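Local structure of sulfur oxidation protein soxB (Thermus thermophilus, 2WDD) at residues A125-G130 / V155-M160; D28-Y33 / L312-L317; R473-P478 / R485-E490; D477-T482 / I551-R556; E368-K373 / G407-P412. The protein hydrolyses the sulfur-sulfur bond of a cysteine S-thiosulfonate in the Sox sulfur oxidation pathway and binds two manganese ions. All blocks are in the same frame, centred on the assembly; numbering follows the deposited sequence. Where two conformers were deposited one is given.

Contact 1 of 5, residues A125-G130 / V155-M160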
# COMPACT_ATOMS: atom_id res chain seq x y z
N ALA A 125 -5.28 -10.11 23.59
CA ALA A 125 -4.80 -9.40 22.40
C ALA A 125 -4.55 -10.30 21.20
O ALA A 125 -4.05 -11.42 21.34
CB ALA A 125 -3.56 -8.60 22.73
N LEU A 126 -4.87 -9.79 20.02
CA LEU A 126 -4.63 -10.51 18.78
C LEU A 126 -3.82 -9.61 17.87
O LEU A 126 -4.08 -8.40 17.82
CB LEU A 126 -5.95 -10.86 18.08
CG LEU A 126 -6.83 -11.92 18.75
CD1 LEU A 126 -8.16 -12.04 18.01
CD2 LEU A 126 -6.09 -13.28 18.78
N VAL A 127 -2.82 -10.19 17.21
CA VAL A 127 -1.97 -9.46 16.28
C VAL A 127 -2.44 -9.84 14.88
O VAL A 127 -2.39 -11.01 14.48
CB VAL A 127 -0.49 -9.81 16.50
CG1 VAL A 127 0.38 -9.08 15.47
CG2 VAL A 127 -0.05 -9.44 17.92
N LEU A 128 -2.94 -8.84 14.15
CA LEU A 128 -3.53 -9.09 12.84
C LEU A 128 -2.78 -8.32 11.78
O LEU A 128 -2.56 -7.12 11.93
CB LEU A 128 -4.98 -8.64 12.85
CG LEU A 128 -5.82 -9.34 13.94
CD1 LEU A 128 -7.23 -8.79 13.92
CD2 LEU A 128 -5.81 -10.85 13.72
N ASP A 129 -2.40 -9.03 10.73
CA ASP A 129 -1.65 -8.47 9.61
C ASP A 129 -2.54 -8.43 8.36
O ASP A 129 -3.08 -9.45 7.93
CB ASP A 129 -0.44 -9.37 9.37
CG ASP A 129 0.42 -8.90 8.22
OD1 ASP A 129 0.04 -7.94 7.52
OD2 ASP A 129 1.51 -9.48 8.07
N GLY A 130 -2.74 -7.24 7.81
CA GLY A 130 -3.62 -7.06 6.67
C GLY A 130 -3.10 -7.44 5.30
O GLY A 130 -3.82 -7.25 4.31
N VAL A 155 7.58 -11.98 15.89
CA VAL A 155 6.62 -11.12 16.58
C VAL A 155 5.43 -11.93 17.09
O VAL A 155 4.96 -11.70 18.21
CB VAL A 155 6.19 -9.91 15.72
CG1 VAL A 155 5.92 -10.33 14.29
CG2 VAL A 155 4.96 -9.24 16.33
N GLY A 156 4.97 -12.90 16.30
CA GLY A 156 3.84 -13.74 16.65
C GLY A 156 2.55 -13.20 16.05
O GLY A 156 1.70 -12.67 16.77
N VAL A 157 2.41 -13.30 14.74
CA VAL A 157 1.22 -12.81 14.05
C VAL A 157 0.14 -13.88 14.08
O VAL A 157 0.39 -15.02 13.69
CB VAL A 157 1.56 -12.44 12.59
CG1 VAL A 157 0.29 -12.09 11.80
CG2 VAL A 157 2.57 -11.29 12.55
N ASP A 158 -1.06 -13.54 14.56
CA ASP A 158 -2.12 -14.53 14.66
C ASP A 158 -2.81 -14.85 13.33
O ASP A 158 -3.16 -16.00 13.06
CB ASP A 158 -3.17 -14.09 15.67
CG ASP A 158 -2.62 -14.05 17.07
OD1 ASP A 158 -2.19 -15.11 17.57
OD2 ASP A 158 -2.54 -12.95 17.64
N HIS A 159 -3.04 -13.82 12.53
CA HIS A 159 -3.69 -14.01 11.23
C HIS A 159 -3.13 -13.04 10.21
O HIS A 159 -2.64 -11.97 10.56
CB HIS A 159 -5.19 -13.72 11.32
CG HIS A 159 -5.95 -14.66 12.19
ND1 HIS A 159 -6.02 -16.02 11.93
CD2 HIS A 159 -6.70 -14.45 13.30
CE1 HIS A 159 -6.77 -16.60 12.85
NE2 HIS A 159 -7.21 -15.67 13.68
N MET A 160 -3.25 -13.41 8.94
CA MET A 160 -2.92 -12.51 7.85
C MET A 160 -3.81 -12.84 6.67
O MET A 160 -4.41 -13.93 6.60
CB MET A 160 -1.45 -12.59 7.44
CG MET A 160 -1.14 -13.64 6.39
SD MET A 160 0.64 -13.62 5.88
CE MET A 160 0.64 -12.27 4.65
O HOH W 1 -1.83 -12.44 20.13

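Contact 2 of 5, residues D28-Y33 / L312-L317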
# COMPACT_ATOMS: atom_id res chain seq x y z
N ASP A 28 -12.85 -5.65 26.33
CA ASP A 28 -12.64 -7.08 26.50
C ASP A 28 -11.55 -7.66 25.61
O ASP A 28 -10.98 -8.71 25.93
CB ASP A 28 -13.95 -7.80 26.19
CG ASP A 28 -15.13 -7.21 26.93
OD1 ASP A 28 -15.15 -7.32 28.17
OD2 ASP A 28 -16.04 -6.64 26.28
N ALA A 29 -11.31 -7.03 24.47
CA ALA A 29 -10.33 -7.55 23.53
C ALA A 29 -9.58 -6.41 22.88
O ALA A 29 -10.12 -5.32 22.68
CB ALA A 29 -11.03 -8.38 22.46
N THR A 30 -8.34 -6.67 22.52
CA THR A 30 -7.54 -5.67 21.84
C THR A 30 -6.98 -6.27 20.58
O THR A 30 -6.38 -7.34 20.60
CB THR A 30 -6.41 -5.15 22.71
OG1 THR A 30 -6.96 -4.50 23.87
CG2 THR A 30 -5.54 -4.16 21.92
N LEU A 31 -7.14 -5.54 19.47
CA LEU A 31 -6.57 -5.95 18.20
C LEU A 31 -5.40 -5.02 17.90
O LEU A 31 -5.51 -3.79 18.02
CB LEU A 31 -7.62 -5.87 17.08
CG LEU A 31 -8.98 -6.52 17.34
CD1 LEU A 31 -9.89 -6.36 16.14
CD2 LEU A 31 -8.81 -7.99 17.70
N LEU A 32 -4.24 -5.61 17.60
CA LEU A 32 -3.04 -4.87 17.25
C LEU A 32 -2.89 -5.15 15.77
O LEU A 32 -2.58 -6.28 15.36
CB LEU A 32 -1.83 -5.36 18.05
CG LEU A 32 -2.06 -5.22 19.57
CD1 LEU A 32 -0.91 -5.82 20.38
CD2 LEU A 32 -2.30 -3.74 19.95
N TYR A 33 -3.22 -4.15 14.96
CA TYR A 33 -3.33 -4.30 13.53
C TYR A 33 -2.36 -3.45 12.72
O TYR A 33 -2.21 -2.26 12.96
CB TYR A 33 -4.77 -3.92 13.16
CG TYR A 33 -5.05 -3.72 11.69
CD1 TYR A 33 -4.79 -4.73 10.77
CD2 TYR A 33 -5.67 -2.55 11.24
CE1 TYR A 33 -5.07 -4.56 9.42
CE2 TYR A 33 -5.96 -2.37 9.89
CZ TYR A 33 -5.67 -3.38 8.99
OH TYR A 33 -5.93 -3.20 7.65
N LEU A 312 0.95 1.23 14.15
CA LEU A 312 0.31 0.04 14.68
C LEU A 312 -1.04 0.57 15.16
O LEU A 312 -1.09 1.53 15.94
CB LEU A 312 1.08 -0.53 15.87
CG LEU A 312 0.38 -1.76 16.45
CD1 LEU A 312 0.48 -2.95 15.49
CD2 LEU A 312 0.98 -2.12 17.82
N MET A 313 -2.12 0.02 14.63
CA MET A 313 -3.44 0.46 15.04
C MET A 313 -3.90 -0.39 16.20
O MET A 313 -4.01 -1.61 16.09
CB MET A 313 -4.45 0.33 13.89
CG MET A 313 -4.63 1.64 13.13
SD MET A 313 -3.10 2.35 12.52
CE MET A 313 -2.59 1.06 11.33
N ARG A 314 -4.17 0.26 17.34
CA ARG A 314 -4.65 -0.47 18.50
C ARG A 314 -6.15 -0.26 18.59
O ARG A 314 -6.61 0.88 18.69
CB ARG A 314 -3.97 -0.02 19.79
CG ARG A 314 -4.58 -0.71 21.02
CD ARG A 314 -3.80 -0.45 22.31
NE ARG A 314 -4.61 -0.88 23.45
CZ ARG A 314 -4.20 -0.89 24.72
NH1 ARG A 314 -2.96 -0.54 25.02
NH2 ARG A 314 -5.04 -1.27 25.67
N VAL A 315 -6.90 -1.34 18.48
CA VAL A 315 -8.35 -1.26 18.51
C VAL A 315 -8.88 -2.07 19.69
O VAL A 315 -8.83 -3.30 19.68
CB VAL A 315 -8.98 -1.75 17.21
CG1 VAL A 315 -10.50 -1.52 17.21
CG2 VAL A 315 -8.34 -1.06 16.00
N ASP A 316 -9.38 -1.37 20.71
CA ASP A 316 -9.91 -2.02 21.91
C ASP A 316 -11.41 -2.11 21.78
O ASP A 316 -12.07 -1.15 21.43
CB ASP A 316 -9.53 -1.23 23.15
CG ASP A 316 -8.05 -0.99 23.26
OD1 ASP A 316 -7.31 -1.99 23.31
OD2 ASP A 316 -7.61 0.18 23.27
N LEU A 317 -11.94 -3.31 21.99
CA LEU A 317 -13.36 -3.56 21.81
C LEU A 317 -14.13 -3.90 23.08
O LEU A 317 -13.75 -4.83 23.81
CB LEU A 317 -13.58 -4.72 20.83
CG LEU A 317 -12.83 -4.64 19.50
CD1 LEU A 317 -13.03 -5.93 18.69
CD2 LEU A 317 -13.28 -3.41 18.72

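Contact 3 of 5, residues R473-P478 / R485-E490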
# COMPACT_ATOMS: atom_id res chain seq x y z
N ARG A 473 2.29 15.81 -21.11
CA ARG A 473 1.56 16.76 -20.28
C ARG A 473 0.09 16.66 -20.69
O ARG A 473 -0.20 16.39 -21.87
CB ARG A 473 2.06 18.19 -20.51
CG ARG A 473 3.26 18.57 -19.68
CD ARG A 473 3.88 19.89 -20.12
NE ARG A 473 2.95 21.02 -20.01
CZ ARG A 473 2.97 21.91 -19.02
NH1 ARG A 473 3.86 21.80 -18.04
NH2 ARG A 473 2.09 22.90 -19.00
N TYR A 474 -0.82 16.82 -19.75
CA TYR A 474 -2.24 16.74 -20.07
C TYR A 474 -3.10 17.47 -19.06
O TYR A 474 -2.61 17.92 -18.02
CB TYR A 474 -2.70 15.28 -20.22
CG TYR A 474 -2.75 14.45 -18.94
CD1 TYR A 474 -3.96 14.14 -18.34
CD2 TYR A 474 -1.59 13.89 -18.41
CE1 TYR A 474 -4.02 13.33 -17.20
CE2 TYR A 474 -1.64 13.09 -17.26
CZ TYR A 474 -2.85 12.82 -16.66
OH TYR A 474 -2.89 12.05 -15.50
N VAL A 475 -4.37 17.64 -19.42
CA VAL A 475 -5.35 18.26 -18.55
C VAL A 475 -6.30 17.16 -18.15
O VAL A 475 -6.73 16.36 -19.00
CB VAL A 475 -6.10 19.41 -19.26
CG1 VAL A 475 -7.21 19.94 -18.38
CG2 VAL A 475 -5.14 20.52 -19.64
N LEU A 476 -6.59 17.07 -16.86
CA LEU A 476 -7.48 16.06 -16.34
C LEU A 476 -8.69 16.76 -15.75
O LEU A 476 -8.54 17.72 -15.00
CB LEU A 476 -6.80 15.28 -15.22
CG LEU A 476 -7.70 14.29 -14.47
CD1 LEU A 476 -8.00 13.09 -15.37
CD2 LEU A 476 -7.05 13.85 -13.15
N ASP A 477 -9.88 16.26 -16.08
CA ASP A 477 -11.11 16.77 -15.49
C ASP A 477 -11.81 15.57 -14.87
O ASP A 477 -12.51 14.83 -15.56
CB ASP A 477 -12.03 17.43 -16.51
CG ASP A 477 -13.29 18.00 -15.86
OD1 ASP A 477 -13.52 17.71 -14.67
OD2 ASP A 477 -14.05 18.72 -16.55
N PRO A 478 -11.58 15.33 -13.58
CA PRO A 478 -12.16 14.17 -12.91
C PRO A 478 -13.68 14.08 -13.00
O PRO A 478 -14.25 12.98 -12.97
CB PRO A 478 -11.70 14.32 -11.46
CG PRO A 478 -11.39 15.76 -11.30
CD PRO A 478 -10.89 16.23 -12.64
N ARG A 485 -12.34 12.88 -19.87
CA ARG A 485 -11.54 13.25 -18.69
C ARG A 485 -10.13 13.69 -19.01
O ARG A 485 -9.54 14.48 -18.27
CB ARG A 485 -11.51 12.14 -17.65
CG ARG A 485 -12.85 11.85 -17.01
CD ARG A 485 -12.70 10.90 -15.84
NE ARG A 485 -13.99 10.71 -15.18
CZ ARG A 485 -14.81 9.70 -15.46
NH1 ARG A 485 -14.47 8.79 -16.36
NH2 ARG A 485 -15.97 9.61 -14.82
N VAL A 486 -9.57 13.15 -20.08
CA VAL A 486 -8.20 13.45 -20.47
C VAL A 486 -8.21 14.32 -21.72
O VAL A 486 -8.73 13.91 -22.76
CB VAL A 486 -7.39 12.15 -20.67
CG1 VAL A 486 -5.98 12.45 -21.18
CG2 VAL A 486 -7.36 11.34 -19.38
N ARG A 487 -7.66 15.52 -21.60
CA ARG A 487 -7.61 16.41 -22.75
C ARG A 487 -6.30 17.16 -22.89
O ARG A 487 -5.42 17.09 -22.03
CB ARG A 487 -8.81 17.37 -22.76
CG ARG A 487 -8.99 18.18 -21.49
CD ARG A 487 -9.88 19.38 -21.76
NE ARG A 487 -10.50 19.91 -20.55
CZ ARG A 487 -10.76 21.20 -20.36
NH1 ARG A 487 -10.46 22.08 -21.29
NH2 ARG A 487 -11.33 21.60 -19.23
N GLU A 488 -6.17 17.88 -24.01
CA GLU A 488 -4.97 18.64 -24.30
C GLU A 488 -3.67 17.88 -24.04
O GLU A 488 -2.77 18.39 -23.36
CB GLU A 488 -4.98 19.94 -23.51
CG GLU A 488 -6.27 20.73 -23.67
CD GLU A 488 -6.02 22.22 -23.69
OE1 GLU A 488 -6.34 22.87 -24.72
OE2 GLU A 488 -5.50 22.75 -22.69
N VAL A 489 -3.58 16.66 -24.55
CA VAL A 489 -2.38 15.86 -24.37
C VAL A 489 -1.28 16.38 -25.27
O VAL A 489 -1.49 16.56 -26.47
CB VAL A 489 -2.62 14.37 -24.65
CG1 VAL A 489 -1.34 13.57 -24.35
CG2 VAL A 489 -3.80 13.83 -23.84
N GLU A 490 -0.10 16.58 -24.70
CA GLU A 490 1.05 17.02 -25.48
C GLU A 490 2.21 16.11 -25.14
O GLU A 490 2.40 15.74 -23.98
CB GLU A 490 1.44 18.46 -25.14
CG GLU A 490 0.39 19.50 -25.49
CD GLU A 490 0.87 20.91 -25.23
OE1 GLU A 490 1.54 21.13 -24.19
OE2 GLU A 490 0.58 21.80 -26.05
O HOH W 2 -13.23 19.56 -18.80
O HOH W 3 -16.35 11.35 -12.65

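Contact 4 of 5, residues D477-T482 / I551-R556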
# COMPACT_ATOMS: atom_id res chain seq x y z
N ASP A 477 -9.88 16.26 -16.08
CA ASP A 477 -11.11 16.77 -15.49
C ASP A 477 -11.81 15.57 -14.87
O ASP A 477 -12.51 14.83 -15.56
CB ASP A 477 -12.03 17.43 -16.51
CG ASP A 477 -13.29 18.00 -15.86
OD1 ASP A 477 -13.52 17.71 -14.67
OD2 ASP A 477 -14.05 18.72 -16.55
N PRO A 478 -11.58 15.33 -13.58
CA PRO A 478 -12.16 14.17 -12.91
C PRO A 478 -13.68 14.08 -13.00
O PRO A 478 -14.25 12.98 -12.97
CB PRO A 478 -11.70 14.32 -11.46
CG PRO A 478 -11.39 15.76 -11.30
CD PRO A 478 -10.89 16.23 -12.64
N ASP A 479 -14.35 15.23 -13.13
CA ASP A 479 -15.80 15.26 -13.17
C ASP A 479 -16.42 15.13 -14.56
O ASP A 479 -17.64 15.07 -14.70
CB ASP A 479 -16.32 16.51 -12.48
CG ASP A 479 -15.94 16.57 -11.01
OD1 ASP A 479 -16.27 15.61 -10.29
OD2 ASP A 479 -15.34 17.58 -10.60
N ALA A 480 -15.58 15.08 -15.59
CA ALA A 480 -16.08 14.94 -16.96
C ALA A 480 -16.54 13.51 -17.21
O ALA A 480 -16.18 12.59 -16.48
CB ALA A 480 -15.00 15.34 -17.97
N PRO A 481 -17.36 13.31 -18.25
CA PRO A 481 -17.83 11.96 -18.56
C PRO A 481 -16.68 11.10 -19.05
O PRO A 481 -15.68 11.61 -19.56
CB PRO A 481 -18.80 12.18 -19.74
CG PRO A 481 -19.13 13.62 -19.74
CD PRO A 481 -17.95 14.33 -19.13
N THR A 482 -16.86 9.78 -18.97
CA THR A 482 -15.86 8.88 -19.52
C THR A 482 -15.67 9.25 -20.98
O THR A 482 -16.64 9.47 -21.71
CB THR A 482 -16.30 7.42 -19.39
OG1 THR A 482 -16.20 7.02 -18.03
CG2 THR A 482 -15.43 6.53 -20.26
N ILE A 551 -8.77 20.15 -13.61
CA ILE A 551 -9.93 21.02 -13.64
C ILE A 551 -10.71 20.85 -12.35
O ILE A 551 -10.98 19.72 -11.93
CB ILE A 551 -10.84 20.70 -14.85
CG1 ILE A 551 -10.07 20.81 -16.16
CG2 ILE A 551 -12.07 21.63 -14.85
CD1 ILE A 551 -9.37 22.15 -16.35
N GLY A 552 -11.12 21.96 -11.75
CA GLY A 552 -11.97 21.96 -10.57
C GLY A 552 -11.31 21.62 -9.25
O GLY A 552 -12.00 21.45 -8.24
N ARG A 553 -9.98 21.52 -9.24
CA ARG A 553 -9.26 21.21 -8.00
C ARG A 553 -7.97 22.00 -7.93
O ARG A 553 -7.40 22.35 -8.95
CB ARG A 553 -8.87 19.72 -7.94
CG ARG A 553 -9.98 18.73 -8.22
CD ARG A 553 -10.90 18.59 -7.03
NE ARG A 553 -11.83 17.50 -7.28
CZ ARG A 553 -12.87 17.59 -8.11
NH1 ARG A 553 -13.13 18.74 -8.72
NH2 ARG A 553 -13.65 16.54 -8.32
N ASN A 554 -7.48 22.20 -6.71
CA ASN A 554 -6.17 22.80 -6.52
C ASN A 554 -5.20 21.63 -6.41
O ASN A 554 -5.36 20.78 -5.54
CB ASN A 554 -6.15 23.60 -5.23
CG ASN A 554 -6.80 24.94 -5.38
OD1 ASN A 554 -6.74 25.54 -6.46
ND2 ASN A 554 -7.50 25.39 -4.35
N TYR A 555 -4.21 21.58 -7.28
CA TYR A 555 -3.23 20.51 -7.25
C TYR A 555 -2.14 20.90 -6.26
O TYR A 555 -1.54 21.97 -6.38
CB TYR A 555 -2.65 20.25 -8.64
CG TYR A 555 -1.74 19.06 -8.62
CD1 TYR A 555 -2.26 17.78 -8.58
CD2 TYR A 555 -0.38 19.22 -8.40
CE1 TYR A 555 -1.43 16.67 -8.45
CE2 TYR A 555 0.47 18.12 -8.26
CZ TYR A 555 -0.08 16.84 -8.27
OH TYR A 555 0.74 15.75 -8.09
N ARG A 556 -1.93 20.08 -5.24
CA ARG A 556 -0.99 20.43 -4.17
C ARG A 556 0.37 19.77 -4.28
O ARG A 556 0.49 18.65 -4.75
CB ARG A 556 -1.59 20.11 -2.80
CG ARG A 556 -2.93 20.78 -2.53
CD ARG A 556 -2.75 22.30 -2.43
NE ARG A 556 -1.79 22.63 -1.38
CZ ARG A 556 -2.09 22.71 -0.09
NH1 ARG A 556 -3.34 22.50 0.32
NH2 ARG A 556 -1.15 22.99 0.80
O HOH W 4 -14.14 19.39 -12.02

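Contact 5 of 5, residues E368-K373 / G407-P412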
# COMPACT_ATOMS: atom_id res chain seq x y z
N GLU A 368 19.24 15.67 -3.64
CA GLU A 368 19.28 17.00 -3.07
C GLU A 368 17.93 17.47 -2.53
O GLU A 368 17.87 18.36 -1.67
CB GLU A 368 19.86 17.99 -4.08
CG GLU A 368 21.31 17.65 -4.39
CD GLU A 368 22.00 18.72 -5.21
OE1 GLU A 368 21.33 19.70 -5.59
OE2 GLU A 368 23.21 18.56 -5.48
N THR A 369 16.86 16.86 -3.02
CA THR A 369 15.53 17.25 -2.59
C THR A 369 14.66 16.04 -2.29
O THR A 369 15.06 14.90 -2.51
CB THR A 369 14.86 18.17 -3.62
OG1 THR A 369 14.68 17.44 -4.84
CG2 THR A 369 15.73 19.40 -3.90
N LEU A 370 13.47 16.29 -1.77
CA LEU A 370 12.54 15.23 -1.38
C LEU A 370 12.07 14.38 -2.54
O LEU A 370 11.51 14.91 -3.51
CB LEU A 370 11.30 15.88 -0.77
CG LEU A 370 10.29 14.91 -0.13
CD1 LEU A 370 10.90 14.27 1.10
CD2 LEU A 370 9.00 15.67 0.21
N LEU A 371 12.24 13.07 -2.43
CA LEU A 371 11.74 12.13 -3.43
C LEU A 371 10.59 11.37 -2.77
O LEU A 371 10.78 10.64 -1.80
CB LEU A 371 12.84 11.15 -3.86
CG LEU A 371 13.99 11.78 -4.64
CD1 LEU A 371 15.10 10.75 -4.90
CD2 LEU A 371 13.46 12.35 -5.98
N TYR A 372 9.37 11.61 -3.26
CA TYR A 372 8.19 10.93 -2.72
C TYR A 372 7.51 10.19 -3.86
O TYR A 372 7.70 10.53 -5.03
CB TYR A 372 7.22 11.92 -2.05
CG TYR A 372 6.69 13.00 -2.98
CD1 TYR A 372 5.47 12.83 -3.63
CD2 TYR A 372 7.40 14.17 -3.20
CE1 TYR A 372 4.95 13.83 -4.45
CE2 TYR A 372 6.90 15.16 -4.03
CZ TYR A 372 5.69 14.97 -4.68
OH TYR A 372 5.18 15.95 -5.50
N LYS A 373 6.72 9.19 -3.50
CA LYS A 373 6.06 8.33 -4.47
C LYS A 373 4.55 8.46 -4.57
O LYS A 373 3.99 8.42 -5.67
CB LYS A 373 6.38 6.86 -4.13
CG LYS A 373 5.53 5.84 -4.90
CD LYS A 373 6.07 5.67 -6.32
CE LYS A 373 5.17 4.78 -7.18
NZ LYS A 373 5.92 4.33 -8.40
N GLY A 407 6.35 1.98 -1.45
CA GLY A 407 7.54 2.75 -1.76
C GLY A 407 8.15 3.31 -0.48
O GLY A 407 7.96 2.76 0.61
N THR A 408 8.89 4.40 -0.62
CA THR A 408 9.57 5.01 0.51
C THR A 408 9.78 6.47 0.15
O THR A 408 9.42 6.90 -0.95
CB THR A 408 10.88 4.23 0.80
OG1 THR A 408 11.42 4.61 2.07
CG2 THR A 408 11.91 4.49 -0.29
N THR A 409 10.33 7.24 1.07
CA THR A 409 10.54 8.66 0.83
C THR A 409 11.99 9.02 1.14
O THR A 409 12.47 8.71 2.22
CB THR A 409 9.57 9.50 1.70
OG1 THR A 409 8.21 9.10 1.46
CG2 THR A 409 9.71 10.98 1.39
N ILE A 410 12.67 9.68 0.21
CA ILE A 410 14.07 10.09 0.40
C ILE A 410 14.11 11.56 0.78
O ILE A 410 13.56 12.41 0.08
CB ILE A 410 14.89 9.86 -0.88
CG1 ILE A 410 14.66 8.45 -1.41
CG2 ILE A 410 16.38 10.11 -0.63
CD1 ILE A 410 15.04 7.40 -0.43
N LEU A 411 14.78 11.88 1.89
CA LEU A 411 14.84 13.26 2.35
C LEU A 411 15.92 14.03 1.62
O LEU A 411 16.87 13.45 1.08
CB LEU A 411 15.15 13.29 3.85
CG LEU A 411 14.16 12.62 4.80
CD1 LEU A 411 14.61 12.85 6.26
CD2 LEU A 411 12.77 13.20 4.56
N PRO A 412 15.83 15.37 1.65
CA PRO A 412 16.90 16.16 1.02
C PRO A 412 18.23 15.82 1.68
O PRO A 412 18.33 15.73 2.90
CB PRO A 412 16.50 17.60 1.35
CG PRO A 412 15.01 17.54 1.54
CD PRO A 412 14.75 16.22 2.18
O HOH W 5 7.16 8.41 -0.86

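Contact 1 of 5, residues A125-G130 / V155-M160
Ala125 O and Asp158 OD2 are joined by a water that donates to both. Leu126 then meets Asp158 at about a right angle, its CD2 lying 3.7 Å from Asp158 OD2. One residue on, Val127 N donates to the same OD2 over 2.8 Å, on the anti lone pair and almost straight at 174°. Asp158 CG lies beside its own backbone N (chi1 -66°), which puts the carboxyl carbon on the side of the N-H that bonds Val127 O at 2.9 Å. The carboxylate takes the Val127 N-H much as a neighbouring strand's carbonyl would, where strand 124-129 begins to pair, in parallel, with strand 159-160 in a mixed sheet. An alanine in place of Asp158 would probably leave Val127 N without its acceptor and the water with one fewer. Leu128 CD2 reaches the in-plane edge of the His159 ring, 3.7 Å from CD2 of His159, whose NE2 is bonded to His205. Asp129 N binds His159 O at 3.0 Å, while Asp129 CB packs on Val157 CG1 and its carboxylate turns to Gln152 and Thr133.

Contact 2 of 5, residues D28-Y33 / L312-L317
Leu317, Tyr33 and Leu31 bury the most surface here, and all three project from one face of an antiparallel strand pair. Leu317 CD1 touches Leu31 CD1 at 4.1 Å, the two side chains crossing obliquely. Leu31 also packs its CB against that of Val315. Tyr33 CG, anti to the backbone N (chi1 167°), lies beside the carbonyl carbon whose oxygen bonds Met313 N, and the ring's CD2 is 4.1 Å from Met313 CB. Strands 281-284 and 323-333 add Leu283, Leu281, Ile324 and Leu327 to this face. The strand directions differ by 163° within a six-stranded mixed sheet that probably belongs to a metallophosphatase-type N-terminal domain; the Tyr33 side chain lies about 6 Å from that of Asp36, a manganese ligand. At the Leu317 end is a classic beta bulge: Asp28 N donates to Leu317 O at 2.8 Å, whereas the bond from Ala29 N to that oxygen is weak. The other face carries the polar group. Asp316 OD1 receives Thr30 OG1 at 2.6 Å on its anti lone pair and Arg314 NE at 2.9 Å on its syn lone pair, the latter a salt bridge. Arg328 pairs with Asp316 OD2, and Gln114 takes Arg314 NH1.

Contact 3 of 5, residues R473-P478 / R485-E490
Tyr474 packs its ring atom CD1 on Val486 CG1 at 3.9 Å, and its CB lies 4.1 Å from Val489 CG2. Val475 sends its methyl CG2 alongside Glu488, 3.8 Å from OE2 of that residue. The backbones of Val475 and Arg487 form a hydrogen-bonded antiparallel pair. So do those of Arg473 and Glu490, but the register slips by one residue between the pairs, a beta bulge at the corner the chain turns at Glu488. This is the hairpin of strands 472-476 and 486-487, in the 5'-nucleotidase-type C-terminal domain. At the turn end, Asp477 N binds Arg485 O at 2.8 Å. The Arg485 side chain, extended from CG to NE (chi3 176°), sends NE to Pro478 O at 3.2 Å. The acceptor lies in the guanidinium plane, but NE sits 48° out of the carbonyl plane. A water joins Pro478 O to Arg485 NH2, while NH1 bonds Thr482. A leucine in place of Arg485 would probably leave Pro478 O without its NE donor and Thr482 OG1 without its guanidinium partner. Backbone bonds hold the hairpin, and Arg485 adds side-chain bonds to its loop.

Contact 4 of 5, residues D477-T482 / I551-R556
A single carboxylate oxygen takes both terminal nitrogens of an arginine: Asp479 OD2 accepts from Arg553 NH2 at 3.0 Å and from Arg553 NH1 at 3.1 Å. Both donors come from the same face of the carboxylate plane, on the syn side, and that plane is turned 38° from the guanidinium. The bond from NH2 to OD1 is only weak. The Arg553 chain is bent at chi2 (-76°), which keeps CD near the backbone, and NH1 also donates to Gly552 O from above the carbonyl plane, further restraining the guanidinium. Pro478 CG rests 3.8 Å over one guanidinium face, toward the rim. The aspartate and proline belong to a type I beta turn from Asp477 to Ala480, closed by Ala480 N to Asp477 O and reinforced by an Asx turn in which Asp479 N donates to Asp477 OD1 at 3.0 Å. This turn lies in the loop following strand 472-476 and meets the chain leaving strand 548-550. Beside it, Asp477 CG touches Ile551 CB at 3.8 Å, and Pro478 CD lies 3.6 Å from Ile551 O. Further partners tie the ion pair to another loop: Lys56 N donates to Asp479 OD1, and Arg553 NH2 donates to Ala54 O.

Contact 5 of 5, residues E368-K373 / G407-P412
Residues 368-373 and 407-412 run roughly antiparallel, 156° apart end to end, and make a single beta bridge in which Leu371 N binds Ile410 O and Ile410 N binds Leu371 O, each at 2.9 Å. Leu371 and Ile410 touch through their CB atoms, 3.8 Å apart, where Tyr424 of helix 418-425 meets both side chains. Leu370 CG, anti to its backbone N (chi1 -172°), comes within 4.1 Å of Ile410 O. Leu370 CD1 lies 3.5 Å from Thr409 CG2 and also touches Leu411 CD2; helix 91-98 adds Val92 and Phe91 to this cluster. Pro412 CB approaches Glu368 O at 3.4 Å. At the other end the two chains spread, and a water accepts from Lys373 N, donates to Thr408 O and is hydrogen-bonded to Thr409 OG1 at 2.6 Å. Thr409 OG1 also bonds Met47 N. Lys373 NZ forms a salt bridge with Asp382, and the Lys373 side chain lies about 9 Å from that of His288, a manganese ligand. Apolar packing thus dominates from the bridge to the Pro412 end, while at the other a water bridges Lys373 N and Thr408 O, which stand 4.4 Å apart.

How the contacts relate
Contacts 1, 2 and 5 are buried, contact 3 is partly so and contact 4 lies at the surface. Contacts 1 and 2 lie in one sheet: strands 124-129 and 29-34 are neighbours, joined by probable hydrogen bonds such as Leu126 O to Leu32 N at 2.8 Å. Contacts 3 and 4 share Asp477 and Pro478, and their centres are 9 Å apart; contacts 1 and 3 lie on opposite sides of the chain's centre, about 44 Å between centres. Regular pairing dominates contact 2, whereas contact 1 borrows a carboxylate and contact 5 a water to complete its bonding. Contact 3 is hairpin pairing with an arginine at the loop, and contact 4 relies instead on an ion pair between loops.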